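PDB 5JOQ: Lmo2184 protein from Listeria monocytogenes serovar 1/2a, which probably binds heme as the lipid-anchored substrate-binding component of an iron-uptake ABC transporter at the cell membrane. Local coordinates for residues Ala186-Glu198 against Ala276-Tyr288. Numbering follows the deposited sequence. Where two conformers were deposited one is given.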
loop_
_atom_site.group_PDB
_atom_site.type_symbol
_atom_site.label_atom_id
_atom_site.label_comp_id
_atom_site.label_asym_id
_atom_site.label_seq_id
_atom_site.Cartn_x
_atom_site.Cartn_y
_atom_site.Cartn_z
ATOM N N ALA A 186 22.029 6.615 7.690
ATOM C CA ALA A 186 20.936 5.653 7.693
ATOM C C ALA A 186 21.405 4.339 7.079
ATOM O O ALA A 186 22.414 4.293 6.377
ATOM C CB ALA A 186 19.720 6.197 6.914
ATOM N N TYR A 187 20.628 3.272 7.314
ATOM C CA TYR A 187 21.087 1.931 6.935
ATOM C C TYR A 187 21.300 1.790 5.426
ATOM O O TYR A 187 22.301 1.213 4.982
ATOM C CB TYR A 187 20.079 0.895 7.435
ATOM C CG TYR A 187 20.245 -0.501 6.819
ATOM C CD1 TYR A 187 21.426 -1.239 7.011
ATOM C CD2 TYR A 187 19.215 -1.079 6.082
ATOM C CE1 TYR A 187 21.587 -2.517 6.477
ATOM C CE2 TYR A 187 19.351 -2.359 5.548
ATOM C CZ TYR A 187 20.530 -3.073 5.762
ATOM O OH TYR A 187 20.664 -4.327 5.239
ATOM N N ILE A 188 20.361 2.282 4.613
ATOM C CA ILE A 188 20.574 2.154 3.174
ATOM C C ILE A 188 21.785 2.980 2.756
ATOM O O ILE A 188 22.527 2.583 1.858
ATOM C CB ILE A 188 19.333 2.574 2.365
ATOM C CG1 ILE A 188 18.102 1.730 2.738
ATOM C CG2 ILE A 188 19.631 2.497 0.825
ATOM C CD1 ILE A 188 18.238 0.300 2.398
ATOM N N GLY A 189 22.016 4.133 3.389
ATOM C CA GLY A 189 23.272 4.858 3.150
ATOM C C GLY A 189 24.507 4.054 3.532
ATOM O O GLY A 189 25.552 4.128 2.859
ATOM N N ASP A 190 24.420 3.299 4.633
ATOM C CA ASP A 190 25.532 2.438 5.026
ATOM C C ASP A 190 25.803 1.358 3.971
ATOM O O ASP A 190 26.961 1.040 3.678
ATOM C CB ASP A 190 25.233 1.805 6.390
ATOM C CG ASP A 190 26.462 1.219 7.036
ATOM O OD1 ASP A 190 27.506 1.912 7.036
ATOM O OD2 ASP A 190 26.412 0.081 7.528
ATOM N N LEU A 191 24.746 0.774 3.389
ATOM C CA LEU A 191 24.964 -0.240 2.346
ATOM C C LEU A 191 25.678 0.357 1.143
ATOM O O LEU A 191 26.606 -0.251 0.593
ATOM C CB LEU A 191 23.626 -0.856 1.901
ATOM C CG LEU A 191 22.864 -1.651 2.959
ATOM C CD1 LEU A 191 21.521 -2.047 2.326
ATOM C CD2 LEU A 191 23.648 -2.943 3.252
ATOM N N VAL A 192 25.236 1.542 0.700
ATOM C CA VAL A 192 25.893 2.202 -0.424
ATOM C C VAL A 192 27.366 2.439 -0.107
ATOM O O VAL A 192 28.249 2.165 -0.928
ATOM C CB VAL A 192 25.176 3.517 -0.765
ATOM C CG1 VAL A 192 26.028 4.350 -1.741
ATOM C CG2 VAL A 192 23.783 3.228 -1.408
ATOM N N LYS A 193 27.647 2.950 1.098
ATOM C CA LYS A 193 29.027 3.219 1.499
ATOM C C LYS A 193 29.868 1.949 1.467
ATOM O O LYS A 193 30.996 1.941 0.959
ATOM C CB LYS A 193 29.049 3.823 2.912
ATOM C CG LYS A 193 30.479 4.169 3.422
ATOM C CD LYS A 193 30.478 4.763 4.857
ATOM C CE LYS A 193 30.548 3.663 5.932
ATOM N NZ LYS A 193 30.684 4.171 7.357
ATOM N N LEU A 194 29.357 0.877 2.063
ATOM C CA LEU A 194 30.133 -0.356 2.164
ATOM C C LEU A 194 30.395 -0.954 0.791
ATOM O O LEU A 194 31.447 -1.563 0.573
ATOM C CB LEU A 194 29.391 -1.356 3.043
ATOM C CG LEU A 194 29.311 -0.993 4.558
ATOM C CD1 LEU A 194 28.364 -1.962 5.265
ATOM C CD2 LEU A 194 30.663 -1.013 5.244
ATOM N N ALA A 195 29.443 -0.807 -0.134
ATOM C CA ALA A 195 29.626 -1.294 -1.509
ATOM C C ALA A 195 30.440 -0.337 -2.373
ATOM O O ALA A 195 30.593 -0.568 -3.588
ATOM C CB ALA A 195 28.258 -1.553 -2.148
ATOM N N GLY A 196 30.982 0.732 -1.792
ATOM C CA GLY A 196 31.911 1.581 -2.507
ATOM C C GLY A 196 31.288 2.816 -3.127
ATOM O O GLY A 196 32.025 3.660 -3.641
ATOM N N GLY A 197 29.966 2.962 -3.063
ATOM C CA GLY A 197 29.329 4.143 -3.626
ATOM C C GLY A 197 29.694 5.400 -2.850
ATOM O O GLY A 197 29.870 5.371 -1.644
ATOM N N GLU A 198 29.785 6.532 -3.559
ATOM C CA GLU A 198 30.036 7.843 -2.958
ATOM C C GLU A 198 28.735 8.653 -2.930
ATOM O O GLU A 198 28.268 9.123 -3.967
ATOM C CB GLU A 198 31.119 8.587 -3.746
ATOM C CG GLU A 198 31.355 10.005 -3.271
ATOM C CD GLU A 198 32.347 10.775 -4.168
ATOM O OE1 GLU A 198 33.145 10.131 -4.901
ATOM O OE2 GLU A 198 32.312 12.022 -4.147
ATOM N N ALA A 276 21.226 -8.213 5.536
ATOM C CA ALA A 276 22.270 -7.322 5.056
ATOM C C ALA A 276 23.278 -7.914 4.094
ATOM O O ALA A 276 23.599 -7.270 3.130
ATOM C CB ALA A 276 22.968 -6.637 6.215
ATOM N N PRO A 277 23.762 -9.182 4.371
ATOM C CA PRO A 277 24.716 -9.692 3.375
ATOM C C PRO A 277 24.065 -9.804 1.992
ATOM O O PRO A 277 24.674 -9.410 1.027
ATOM C CB PRO A 277 25.123 -11.051 3.925
ATOM C CG PRO A 277 25.029 -10.870 5.387
ATOM C CD PRO A 277 23.721 -10.189 5.516
ATOM N N GLU A 278 22.841 -10.298 1.909
ATOM C CA GLU A 278 22.194 -10.395 0.618
ATOM C C GLU A 278 21.997 -8.994 0.011
ATOM O O GLU A 278 22.263 -8.782 -1.146
ATOM C CB GLU A 278 20.865 -11.117 0.743
ATOM C CG GLU A 278 20.170 -11.354 -0.577
ATOM C CD GLU A 278 18.851 -12.102 -0.447
ATOM O OE1 GLU A 278 18.472 -12.486 0.668
ATOM O OE2 GLU A 278 18.191 -12.294 -1.482
ATOM N N ALA A 279 21.559 -8.056 0.833
ATOM C CA ALA A 279 21.336 -6.680 0.393
ATOM C C ALA A 279 22.623 -6.057 -0.123
ATOM O O ALA A 279 22.629 -5.388 -1.168
ATOM C CB ALA A 279 20.773 -5.848 1.543
ATOM N N LEU A 280 23.729 -6.265 0.592
ATOM C CA LEU A 280 25.000 -5.698 0.154
ATOM C C LEU A 280 25.439 -6.282 -1.189
ATOM O O LEU A 280 26.019 -5.577 -2.023
ATOM C CB LEU A 280 26.067 -5.936 1.226
ATOM C CG LEU A 280 27.355 -5.148 1.088
ATOM C CD1 LEU A 280 27.071 -3.651 1.064
ATOM C CD2 LEU A 280 28.330 -5.521 2.236
ATOM N N LYS A 281 25.184 -7.569 -1.419
ATOM C CA LYS A 281 25.564 -8.180 -2.692
ATOM C C LYS A 281 24.713 -7.646 -3.840
ATOM O O LYS A 281 25.197 -7.490 -4.974
ATOM C CB LYS A 281 25.409 -9.692 -2.607
ATOM C CG LYS A 281 26.404 -10.388 -1.695
ATOM C CD LYS A 281 26.113 -11.905 -1.548
ATOM C CE LYS A 281 26.782 -12.473 -0.271
ATOM N NZ LYS A 281 26.025 -13.599 0.382
ATOM N N GLU A 282 23.418 -7.446 -3.587
ATOM C CA GLU A 282 22.559 -6.838 -4.598
ATOM C C GLU A 282 22.983 -5.388 -4.857
ATOM O O GLU A 282 22.987 -4.927 -6.009
ATOM C CB GLU A 282 21.099 -6.950 -4.141
ATOM C CG GLU A 282 20.075 -6.776 -5.210
ATOM C CD GLU A 282 20.308 -7.733 -6.372
ATOM O OE1 GLU A 282 20.622 -8.942 -6.152
ATOM O OE2 GLU A 282 20.231 -7.233 -7.506
ATOM N N MET A 283 23.416 -4.677 -3.807
ATOM C CA MET A 283 23.899 -3.309 -3.986
ATOM C C MET A 283 25.116 -3.281 -4.889
ATOM O O MET A 283 25.225 -2.426 -5.777
ATOM C CB MET A 283 24.222 -2.679 -2.623
ATOM C CG MET A 283 24.653 -1.221 -2.719
ATOM S SD MET A 283 23.364 -0.111 -3.286
ATOM C CE MET A 283 22.147 -0.199 -1.939
ATOM N N GLU A 284 26.034 -4.227 -4.697
ATOM C CA GLU A 284 27.232 -4.277 -5.525
ATOM C C GLU A 284 26.870 -4.493 -6.991
ATOM O O GLU A 284 27.489 -3.900 -7.879
ATOM C CB GLU A 284 28.176 -5.371 -5.006
ATOM C CG GLU A 284 29.484 -5.408 -5.730
ATOM C CD GLU A 284 30.349 -6.621 -5.369
ATOM O OE1 GLU A 284 30.057 -7.335 -4.367
ATOM O OE2 GLU A 284 31.323 -6.848 -6.122
ATOM N N LYS A 285 25.838 -5.306 -7.266
ATOM C CA LYS A 285 25.414 -5.530 -8.650
ATOM C C LYS A 285 24.891 -4.253 -9.287
ATOM O O LYS A 285 25.224 -3.943 -10.441
ATOM C CB LYS A 285 24.335 -6.609 -8.711
ATOM C CG LYS A 285 24.845 -8.017 -8.450
ATOM C CD LYS A 285 23.731 -9.050 -8.563
ATOM C CE LYS A 285 24.168 -10.369 -7.934
ATOM N NZ LYS A 285 23.000 -11.202 -7.529
ATOM N N MET A 286 24.082 -3.498 -8.546
ATOM C CA MET A 286 23.513 -2.261 -9.081
ATOM C C MET A 286 24.571 -1.195 -9.313
ATOM O O MET A 286 24.491 -0.442 -10.286
ATOM C CB MET A 286 22.456 -1.731 -8.116
ATOM C CG MET A 286 21.122 -2.447 -8.242
ATOM S SD MET A 286 19.913 -1.817 -7.060
ATOM C CE MET A 286 20.565 -2.398 -5.527
ATOM N N LEU A 287 25.543 -1.076 -8.399
ATOM C CA LEU A 287 26.514 0.010 -8.502
ATOM C C LEU A 287 27.517 -0.220 -9.620
ATOM O O LEU A 287 28.037 0.746 -10.180
ATOM C CB LEU A 287 27.260 0.187 -7.173
ATOM C CG LEU A 287 26.401 0.656 -5.995
ATOM C CD1 LEU A 287 27.328 1.045 -4.796
ATOM C CD2 LEU A 287 25.498 1.796 -6.443
ATOM N N TYR A 288 27.829 -1.476 -9.943
ATOM C CA TYR A 288 28.887 -1.768 -10.916
ATOM C C TYR A 288 28.449 -2.579 -12.126
ATOM O O TYR A 288 29.125 -2.504 -13.157
ATOM C CB TYR A 288 30.061 -2.501 -10.242
ATOM C CG TYR A 288 30.558 -1.730 -9.044
ATOM C CD1 TYR A 288 31.416 -0.643 -9.200
ATOM C CD2 TYR A 288 30.137 -2.067 -7.762
ATOM C CE1 TYR A 288 31.844 0.105 -8.108
ATOM C CE2 TYR A 288 30.538 -1.320 -6.657
ATOM C CZ TYR A 288 31.403 -0.242 -6.835
ATOM O OH TYR A 288 31.792 0.515 -5.738
#
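Helix 187-194 packs against the C-terminal helix 276-288, with L191 opposite L280 and A195 opposite E284 in register. The axes approach to 9.3 Å and cross at -59°. The CA atoms are nearest at A195 and E284, 5.5 Å apart. Helix 187-194 ends there in a Schellman motif: G197 N bonds to V192 O, G196 N to K193 O, and G196 takes the positive phi. The turn carries 195-197 past the last turns of the other helix.

L191 is a knob in the hole formed by A276, A279, L280 and M283. Its CD1 lies on A279 CB, and its CD2 meets L280 CD1 at 4.1 Å. L280 CG stands anti to the backbone N (chi1 -166°), and the bend at chi2 brings CD1 up to L194 CB and the backbone O of L191. M283 is bent at chi2 and chi3. Its CG meets A195 CB at 3.7 Å, while CE turns onto V192 CG2 at 3.8 Å.

Both helices belong to the C-terminal lobe of a solute-binding protein of the FatB type. V192 and L287 also touch strand 168-173 of its central sheet. I123 of helix 123-136 packs on Y187, L191, L194 and A276. L280 also rests on I154 and V157 of the long helix 140-161, which links the two lobes.

At one end, Y187 brings its hydroxyl to A276 CB, 3.4 Å from OH and near the ring plane. At the other, L287 CD1 lies 3.8 Å from A195 CB and also reaches G197 N. Y288 OH donates to A195 O over 2.7 Å. The bond meets a lone pair in the carbonyl plane, with a C=O...donor angle of 139°. The ring presents its edge to that oxygen, and L287 CB lies over the rim of one face.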